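Local atomic coordinates of short-chain-enoyl-CoA hydratase (Clostridium acetobutylicum, PDB entry 5Z7R), a protein that catalyses the reversible hydration of crotonyl-CoA, and also accepts hexenoyl-CoA but not longer analogues, in butanoate metabolism. Residues R92-E97 and T146-R151; S210-N215 and L226-E231. All coordinates share one frame; numbering follows the deposited sequence.

Contact 1: R92-E97 and T146-R151; sequences RLELLE and TQRLSR
Glu94 and Arg148 reach for each other from opposite directions and carry this buried contact alone. Their salt bridge is a side-on grip, with two nitrogens of the guanidinium each holding one carboxylate oxygen. Arg148 NE donates to Glu94 OE1 at 2.6 Å. Arg148 NH2 donates to Glu94 OE2 at 2.7 Å. Both bonds are nearly straight, at 169°. The carboxylate carbon, Glu94 CD, sits at the guanidinium edge and in its plane, but the carboxylate itself is turned 57° out of it. The nitrogens therefore meet the oxygens from above the carboxylate plane. Glu94 spans the gap with CG anti to the backbone N (chi1 -179°) and an extended chain. Arg91 bonds to Glu94 OE2 as well, so the carboxylate is shared by two arginines.

The bridge ties the C-terminal end of helix 76-95 to helix 145-153 within the crotonase fold. Arg148 lies about 6 Å, side chain to side chain, from Glu114, probably the nucleophile of the active site.

Within 146-151 a second set of hydrogen bonds links Thr146, Gln147 and Arg151. Arg151 NH2 donates to Gln147 OE1 at 3.0 Å and to Gln147 O at 3.2 Å. Gln147 NE2 donates to Thr146 OG1 at 2.9 Å and is also bonded to Ala213 O of a neighbouring subunit. Thr146 OG1 meets Glu229 of that same subunit.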
ATOM      1  N   ARG A  92     -17.675  -5.162 -10.017  1.00 30.38           N
ATOM      2  CA  ARG A  92     -18.914  -4.463  -9.670  1.00 30.54           C
ATOM      3  C   ARG A  92     -19.759  -5.325  -8.735  1.00 28.37           C
ATOM      4  O   ARG A  92     -20.395  -4.813  -7.795  1.00 29.34           O
ATOM      5  CB  ARG A  92     -19.718  -4.140 -10.925  1.00 33.29           C
ATOM      6  CG  ARG A  92     -20.927  -3.227 -10.679  1.00 34.80           C
ATOM      7  CD  ARG A  92     -21.581  -2.921 -12.013  1.00 35.50           C
ATOM      8  NE  ARG A  92     -22.750  -2.039 -11.942  1.00 38.06           N
ATOM      9  CZ  ARG A  92     -23.409  -1.637 -13.025  1.00 35.07           C
ATOM     10  NH1 ARG A  92     -23.015  -2.052 -14.223  1.00 32.42           N
ATOM     11  NH2 ARG A  92     -24.467  -0.857 -12.913  1.00 36.41           N
ATOM     12  N   LEU A  93     -19.746  -6.624  -9.010  1.00 25.06           N
ATOM     13  CA  LEU A  93     -20.386  -7.605  -8.161  1.00 26.75           C
ATOM     14  C   LEU A  93     -19.747  -7.639  -6.754  1.00 27.57           C
ATOM     15  O   LEU A  93     -20.462  -7.647  -5.720  1.00 29.66           O
ATOM     16  CB  LEU A  93     -20.296  -8.983  -8.810  1.00 27.04           C
ATOM     17  CG  LEU A  93     -21.113 -10.085  -8.141  1.00 27.13           C
ATOM     18  CD1 LEU A  93     -22.607  -9.875  -8.368  1.00 27.51           C
ATOM     19  CD2 LEU A  93     -20.736 -11.444  -8.683  1.00 27.36           C
ATOM     20  N   GLU A  94     -18.411  -7.615  -6.722  1.00 25.65           N
ATOM     21  CA  GLU A  94     -17.664  -7.676  -5.449  1.00 24.21           C
ATOM     22  C   GLU A  94     -18.002  -6.491  -4.593  1.00 24.35           C
ATOM     23  O   GLU A  94     -18.180  -6.632  -3.380  1.00 24.64           O
ATOM     24  CB  GLU A  94     -16.164  -7.728  -5.749  1.00 23.89           C
ATOM     25  CG  GLU A  94     -15.230  -7.818  -4.567  1.00 22.65           C
ATOM     26  CD  GLU A  94     -13.870  -8.136  -5.047  1.00 22.23           C
ATOM     27  OE1 GLU A  94     -13.459  -9.283  -4.848  1.00 23.04           O
ATOM     28  OE2 GLU A  94     -13.244  -7.284  -5.738  1.00 22.58           O
ATOM     29  N   LEU A  95     -18.165  -5.320  -5.220  1.00 27.32           N
ATOM     30  CA  LEU A  95     -18.396  -4.075  -4.463  1.00 28.15           C
ATOM     31  C   LEU A  95     -19.857  -3.797  -4.215  1.00 30.79           C
ATOM     32  O   LEU A  95     -20.200  -2.921  -3.389  1.00 29.63           O
ATOM     33  CB  LEU A  95     -17.787  -2.875  -5.221  1.00 30.93           C
ATOM     34  CG  LEU A  95     -16.263  -2.849  -5.224  1.00 31.55           C
ATOM     35  CD1 LEU A  95     -15.704  -1.857  -6.238  1.00 32.40           C
ATOM     36  CD2 LEU A  95     -15.762  -2.526  -3.805  1.00 33.18           C
ATOM     37  N   LEU A  96     -20.725  -4.492  -4.960  1.00 31.59           N
ATOM     38  CA  LEU A  96     -22.176  -4.315  -4.827  1.00 32.65           C
ATOM     39  C   LEU A  96     -22.575  -4.155  -3.378  1.00 30.27           C
ATOM     40  O   LEU A  96     -22.259  -4.994  -2.540  1.00 28.89           O
ATOM     41  CB  LEU A  96     -22.894  -5.537  -5.424  1.00 35.06           C
ATOM     42  CG  LEU A  96     -24.408  -5.635  -5.229  1.00 36.49           C
ATOM     43  CD1 LEU A  96     -25.068  -4.336  -5.663  1.00 40.08           C
ATOM     44  CD2 LEU A  96     -24.961  -6.814  -6.015  1.00 35.73           C
ATOM     45  N   GLU A  97     -23.315  -3.109  -3.077  1.00 30.93           N
ATOM     46  CA  GLU A  97     -23.653  -2.811  -1.699  1.00 32.92           C
ATOM     47  C   GLU A  97     -24.728  -3.695  -1.034  1.00 30.59           C
ATOM     48  O   GLU A  97     -25.144  -3.423   0.056  1.00 32.50           O
ATOM     49  CB  GLU A  97     -24.009  -1.325  -1.588  1.00 39.94           C
ATOM     50  CG  GLU A  97     -22.853  -0.417  -2.025  1.00 44.60           C
ATOM     51  CD  GLU A  97     -22.669   0.802  -1.128  1.00 48.01           C
ATOM     52  OE1 GLU A  97     -21.582   0.917  -0.467  1.00 42.27           O
ATOM     53  OE2 GLU A  97     -23.620   1.634  -1.106  1.00 47.47           O
ATOM     54  N   THR A 146      -5.891 -14.551 -10.831  1.00 26.19           N
ATOM     55  CA  THR A 146      -4.509 -14.425 -10.358  1.00 22.99           C
ATOM     56  C   THR A 146      -4.452 -13.615  -9.087  1.00 23.17           C
ATOM     57  O   THR A 146      -3.445 -13.610  -8.404  1.00 25.24           O
ATOM     58  CB  THR A 146      -3.584 -13.736 -11.396  1.00 22.97           C
ATOM     59  OG1 THR A 146      -3.969 -12.367 -11.623  1.00 21.61           O
ATOM     60  CG2 THR A 146      -3.579 -14.490 -12.716  1.00 23.72           C
ATOM     61  N   GLN A 147      -5.533 -12.913  -8.778  1.00 21.91           N
ATOM     62  CA  GLN A 147      -5.562 -12.056  -7.627  1.00 20.82           C
ATOM     63  C   GLN A 147      -6.469 -12.559  -6.504  1.00 21.83           C
ATOM     64  O   GLN A 147      -6.112 -12.463  -5.309  1.00 23.37           O
ATOM     65  CB  GLN A 147      -6.045 -10.666  -8.037  1.00 20.24           C
ATOM     66  CG  GLN A 147      -5.125  -9.922  -8.975  1.00 20.92           C
ATOM     67  CD  GLN A 147      -3.654 -10.097  -8.627  1.00 21.35           C
ATOM     68  OE1 GLN A 147      -3.235  -9.828  -7.495  1.00 20.26           O
ATOM     69  NE2 GLN A 147      -2.864 -10.559  -9.605  1.00 20.97           N
ATOM     70  N   ARG A 148      -7.653 -13.042  -6.869  1.00 19.85           N
ATOM     71  CA  ARG A 148      -8.629 -13.391  -5.891  1.00 20.50           C
ATOM     72  C   ARG A 148      -8.268 -14.764  -5.224  1.00 21.10           C
ATOM     73  O   ARG A 148      -8.417 -14.934  -4.026  1.00 20.75           O
ATOM     74  CB  ARG A 148     -10.045 -13.338  -6.487  1.00 18.79           C
ATOM     75  CG  ARG A 148     -10.591 -11.902  -6.653  1.00 18.50           C
ATOM     76  CD  ARG A 148     -12.100 -11.811  -6.855  1.00 18.28           C
ATOM     77  NE  ARG A 148     -12.546 -10.428  -6.969  1.00 18.56           N
ATOM     78  CZ  ARG A 148     -12.655  -9.761  -8.137  1.00 18.16           C
ATOM     79  NH1 ARG A 148     -12.381 -10.357  -9.274  1.00 19.03           N
ATOM     80  NH2 ARG A 148     -13.012  -8.492  -8.171  1.00 16.71           N
ATOM     81  N   LEU A 149      -7.770 -15.721  -5.981  1.00 20.45           N
ATOM     82  CA  LEU A 149      -7.578 -17.039  -5.411  1.00 21.39           C
ATOM     83  C   LEU A 149      -6.551 -16.957  -4.248  1.00 21.61           C
ATOM     84  O   LEU A 149      -6.836 -17.357  -3.132  1.00 19.84           O
ATOM     85  CB  LEU A 149      -7.097 -17.993  -6.494  1.00 21.28           C
ATOM     86  CG  LEU A 149      -7.053 -19.469  -6.125  1.00 21.79           C
ATOM     87  CD1 LEU A 149      -8.410 -19.963  -5.680  1.00 22.23           C
ATOM     88  CD2 LEU A 149      -6.591 -20.281  -7.305  1.00 21.67           C
ATOM     89  N   SER A 150      -5.385 -16.370  -4.526  1.00 21.82           N
ATOM     90  CA  SER A 150      -4.318 -16.269  -3.547  1.00 21.56           C
ATOM     91  C   SER A 150      -4.785 -15.480  -2.337  1.00 22.10           C
ATOM     92  O   SER A 150      -4.457 -15.811  -1.190  1.00 24.36           O
ATOM     93  CB  SER A 150      -3.140 -15.594  -4.165  1.00 20.35           C
ATOM     94  OG  SER A 150      -3.566 -14.394  -4.698  1.00 20.34           O
ATOM     95  N   ARG A 151      -5.599 -14.467  -2.572  1.00 21.95           N
ATOM     96  CA  ARG A 151      -6.185 -13.719  -1.456  1.00 21.63           C
ATOM     97  C   ARG A 151      -7.117 -14.567  -0.621  1.00 22.23           C
ATOM     98  O   ARG A 151      -7.236 -14.330   0.560  1.00 19.82           O
ATOM     99  CB  ARG A 151      -6.960 -12.475  -1.916  1.00 20.01           C
ATOM    100  CG  ARG A 151      -6.091 -11.274  -2.226  1.00 19.97           C
ATOM    101  CD  ARG A 151      -6.839 -10.198  -3.011  1.00 18.50           C
ATOM    102  NE  ARG A 151      -6.023  -8.974  -3.129  1.00 17.97           N
ATOM    103  CZ  ARG A 151      -5.028  -8.770  -3.999  1.00 16.95           C
ATOM    104  NH1 ARG A 151      -4.435  -7.602  -4.006  1.00 15.94           N
ATOM    105  NH2 ARG A 151      -4.667  -9.689  -4.910  1.00 17.31           N
TER

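Contact 2: S210-N215 and L226-E231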
ATOM      1  N   SER A 210     -20.759  -2.354   6.777  1.00 24.25           N
ATOM      2  CA  SER A 210     -19.826  -3.451   7.022  1.00 24.22           C
ATOM      3  C   SER A 210     -19.210  -4.000   5.751  1.00 24.14           C
ATOM      4  O   SER A 210     -18.010  -4.295   5.721  1.00 23.99           O
ATOM      5  CB  SER A 210     -20.477  -4.618   7.802  1.00 25.20           C
ATOM      6  OG  SER A 210     -20.929  -4.209   9.077  1.00 24.98           O
ATOM      7  N   LYS A 211     -20.006  -4.207   4.711  1.00 24.68           N
ATOM      8  CA  LYS A 211     -19.438  -4.751   3.482  1.00 23.74           C
ATOM      9  C   LYS A 211     -18.354  -3.802   2.956  1.00 23.31           C
ATOM     10  O   LYS A 211     -17.303  -4.226   2.555  1.00 23.45           O
ATOM     11  CB  LYS A 211     -20.483  -4.943   2.385  1.00 23.72           C
ATOM     12  CG  LYS A 211     -19.866  -5.629   1.182  1.00 23.38           C
ATOM     13  CD  LYS A 211     -20.871  -6.016   0.131  1.00 24.27           C
ATOM     14  CE  LYS A 211     -20.110  -6.438  -1.110  1.00 23.56           C
ATOM     15  NZ  LYS A 211     -20.884  -7.301  -1.995  1.00 24.83           N
ATOM     16  N   GLN A 212     -18.636  -2.516   3.006  1.00 23.82           N
ATOM     17  CA  GLN A 212     -17.749  -1.488   2.486  1.00 25.94           C
ATOM     18  C   GLN A 212     -16.459  -1.418   3.341  1.00 26.35           C
ATOM     19  O   GLN A 212     -15.340  -1.415   2.813  1.00 30.05           O
ATOM     20  CB  GLN A 212     -18.503  -0.143   2.453  1.00 24.62           C
ATOM     21  CG  GLN A 212     -17.679   1.093   2.181  1.00 24.36           C
ATOM     22  CD  GLN A 212     -17.401   1.303   0.709  1.00 24.81           C
ATOM     23  OE1 GLN A 212     -17.340   2.439   0.250  1.00 27.39           O
ATOM     24  NE2 GLN A 212     -17.267   0.226  -0.041  1.00 24.35           N
ATOM     25  N   ALA A 213     -16.609  -1.384   4.652  1.00 24.39           N
ATOM     26  CA  ALA A 213     -15.447  -1.342   5.495  1.00 23.44           C
ATOM     27  C   ALA A 213     -14.552  -2.574   5.294  1.00 22.73           C
ATOM     28  O   ALA A 213     -13.333  -2.462   5.296  1.00 25.71           O
ATOM     29  CB  ALA A 213     -15.862  -1.167   6.943  1.00 23.44           C
ATOM     30  N   ILE A 214     -15.132  -3.738   5.073  1.00 22.27           N
ATOM     31  CA  ILE A 214     -14.333  -4.946   4.887  1.00 22.14           C
ATOM     32  C   ILE A 214     -13.621  -4.907   3.543  1.00 23.68           C
ATOM     33  O   ILE A 214     -12.457  -5.292   3.446  1.00 26.57           O
ATOM     34  CB  ILE A 214     -15.184  -6.218   4.988  1.00 21.11           C
ATOM     35  CG1 ILE A 214     -15.732  -6.350   6.400  1.00 21.84           C
ATOM     36  CG2 ILE A 214     -14.365  -7.446   4.623  1.00 21.72           C
ATOM     37  CD1 ILE A 214     -16.852  -7.379   6.559  1.00 21.88           C
ATOM     38  N   ASN A 215     -14.304  -4.430   2.505  1.00 22.06           N
ATOM     39  CA  ASN A 215     -13.717  -4.369   1.177  1.00 22.71           C
ATOM     40  C   ASN A 215     -12.631  -3.334   1.123  1.00 21.10           C
ATOM     41  O   ASN A 215     -11.557  -3.608   0.602  1.00 20.07           O
ATOM     42  CB  ASN A 215     -14.758  -4.038   0.083  1.00 25.97           C
ATOM     43  CG  ASN A 215     -15.535  -5.270  -0.376  1.00 29.07           C
ATOM     44  OD1 ASN A 215     -15.003  -6.405  -0.386  1.00 29.39           O
ATOM     45  ND2 ASN A 215     -16.778  -5.053  -0.817  1.00 28.37           N
ATOM     46  N   LEU A 226      -8.477   0.893  10.230  1.00 22.48           N
ATOM     47  CA  LEU A 226      -9.235   1.053  11.464  1.00 22.67           C
ATOM     48  C   LEU A 226      -9.952   2.363  11.441  1.00 22.89           C
ATOM     49  O   LEU A 226     -11.088   2.452  11.931  1.00 24.12           O
ATOM     50  CB  LEU A 226      -8.372   0.960  12.721  1.00 22.38           C
ATOM     51  CG  LEU A 226      -7.794  -0.451  12.920  1.00 24.00           C
ATOM     52  CD1 LEU A 226      -6.714  -0.425  13.986  1.00 23.68           C
ATOM     53  CD2 LEU A 226      -8.858  -1.527  13.203  1.00 24.40           C
ATOM     54  N   ALA A 227      -9.333   3.385  10.866  1.00 21.98           N
ATOM     55  CA  ALA A 227      -9.961   4.710  10.912  1.00 21.97           C
ATOM     56  C   ALA A 227     -11.139   4.728   9.950  1.00 22.35           C
ATOM     57  O   ALA A 227     -12.151   5.334  10.218  1.00 22.29           O
ATOM     58  CB  ALA A 227      -8.960   5.800  10.589  1.00 22.46           C
ATOM     59  N   PHE A 228     -11.025   3.996   8.855  1.00 23.01           N
ATOM     60  CA  PHE A 228     -12.129   3.869   7.933  1.00 24.38           C
ATOM     61  C   PHE A 228     -13.366   3.360   8.681  1.00 26.22           C
ATOM     62  O   PHE A 228     -14.435   3.948   8.594  1.00 27.76           O
ATOM     63  CB  PHE A 228     -11.779   2.924   6.778  1.00 24.28           C
ATOM     64  CG  PHE A 228     -12.787   2.941   5.642  1.00 24.14           C
ATOM     65  CD1 PHE A 228     -14.043   2.353   5.794  1.00 24.63           C
ATOM     66  CD2 PHE A 228     -12.481   3.525   4.419  1.00 24.37           C
ATOM     67  CE1 PHE A 228     -14.966   2.355   4.752  1.00 23.86           C
ATOM     68  CE2 PHE A 228     -13.416   3.535   3.375  1.00 24.09           C
ATOM     69  CZ  PHE A 228     -14.653   2.957   3.548  1.00 22.98           C
ATOM     70  N   GLU A 229     -13.190   2.290   9.434  1.00 24.81           N
ATOM     71  CA  GLU A 229     -14.270   1.683  10.202  1.00 23.55           C
ATOM     72  C   GLU A 229     -15.033   2.666  11.041  1.00 24.29           C
ATOM     73  O   GLU A 229     -16.241   2.710  10.944  1.00 25.15           O
ATOM     74  CB  GLU A 229     -13.743   0.594  11.116  1.00 21.32           C
ATOM     75  CG  GLU A 229     -14.819  -0.235  11.809  1.00 21.08           C
ATOM     76  CD  GLU A 229     -14.243  -1.107  12.896  1.00 18.48           C
ATOM     77  OE1 GLU A 229     -13.981  -2.312  12.626  1.00 15.35           O
ATOM     78  OE2 GLU A 229     -14.038  -0.537  13.995  1.00 19.00           O
ATOM     79  N   SER A 230     -14.336   3.425  11.885  1.00 24.32           N
ATOM     80  CA  SER A 230     -14.987   4.377  12.770  1.00 24.53           C
ATOM     81  C   SER A 230     -15.863   5.416  12.059  1.00 25.35           C
ATOM     82  O   SER A 230     -16.859   5.866  12.625  1.00 27.25           O
ATOM     83  CB  SER A 230     -13.952   5.060  13.678  1.00 23.95           C
ATOM     84  OG  SER A 230     -13.378   4.122  14.591  1.00 23.53           O
ATOM     85  N   GLU A 231     -15.483   5.810  10.846  1.00 27.78           N
ATOM     86  CA  GLU A 231     -16.248   6.785  10.070  1.00 28.21           C
ATOM     87  C   GLU A 231     -17.568   6.118   9.681  1.00 29.71           C
ATOM     88  O   GLU A 231     -18.638   6.725   9.773  1.00 30.77           O
ATOM     89  CB  GLU A 231     -15.479   7.259   8.819  1.00 28.19           C
ATOM     90  CG  GLU A 231     -14.077   7.846   9.044  1.00 27.85           C
ATOM     91  CD  GLU A 231     -14.046   9.094   9.906  1.00 29.59           C
ATOM     92  OE1 GLU A 231     -15.119   9.687  10.138  1.00 30.67           O
ATOM     93  OE2 GLU A 231     -12.952   9.495  10.385  1.00 30.25           O
TER
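Phe228 inserts its ring against Gln212 and Ala213 on the facing helix. The touching is done by one border of the ring, from CD1 through CE1 to CZ. Gln212 CG lies at the ring edge, near its plane, with Phe228 CZ at 3.8 Å. Ala213 meets the ring obliquely: its CA is 3.8 Å from Phe228 CE1, and its CB is 4.1 Å from Phe228 CD1. These are apolar van der Waals contacts. The small alanine lets the ring come up to the helix backbone.

With chi1 at -169° the Phe228 ring is carried away from its own backbone N and out toward helix 204-217. The backbones come close too, with 5.7 Å between Ala213 CA and Glu229 CA. Further out, Lys211 of the same helix as Ala213 forms a salt bridge with Asp120. Glu231 of one neighbouring subunit packs on both Gln212 and Phe228. In another, Gly144 and Thr146 bond to Glu229. The contact joins helices 204-217 and 222-236, successive helices of the C-terminal helical region that takes part in subunit association in the crotonase fold.

Both segments of contact 1 precede those of contact 2 in the sequence, and the centres are about 17 Å apart. They meet where the end of helix 76-95 lies beside helix 204-217. There Lys211 NZ bonds to Leu96 O at 2.7 Å, and Asn215 ND2 makes a weak bond to Glu94 O at 3.3 Å. Helix 204-217 thus touches the backbone of Glu94, one of the two partners in the salt bridge. The two contacts also meet between subunits, where residues 146-151 of one chain face both helices of contact 2 in another. Contact 1 lies nearer the probable active site: the Arg148 side chain is close to that of Glu114, while that of Glu134, the probable proton acceptor, is about 11 Å away.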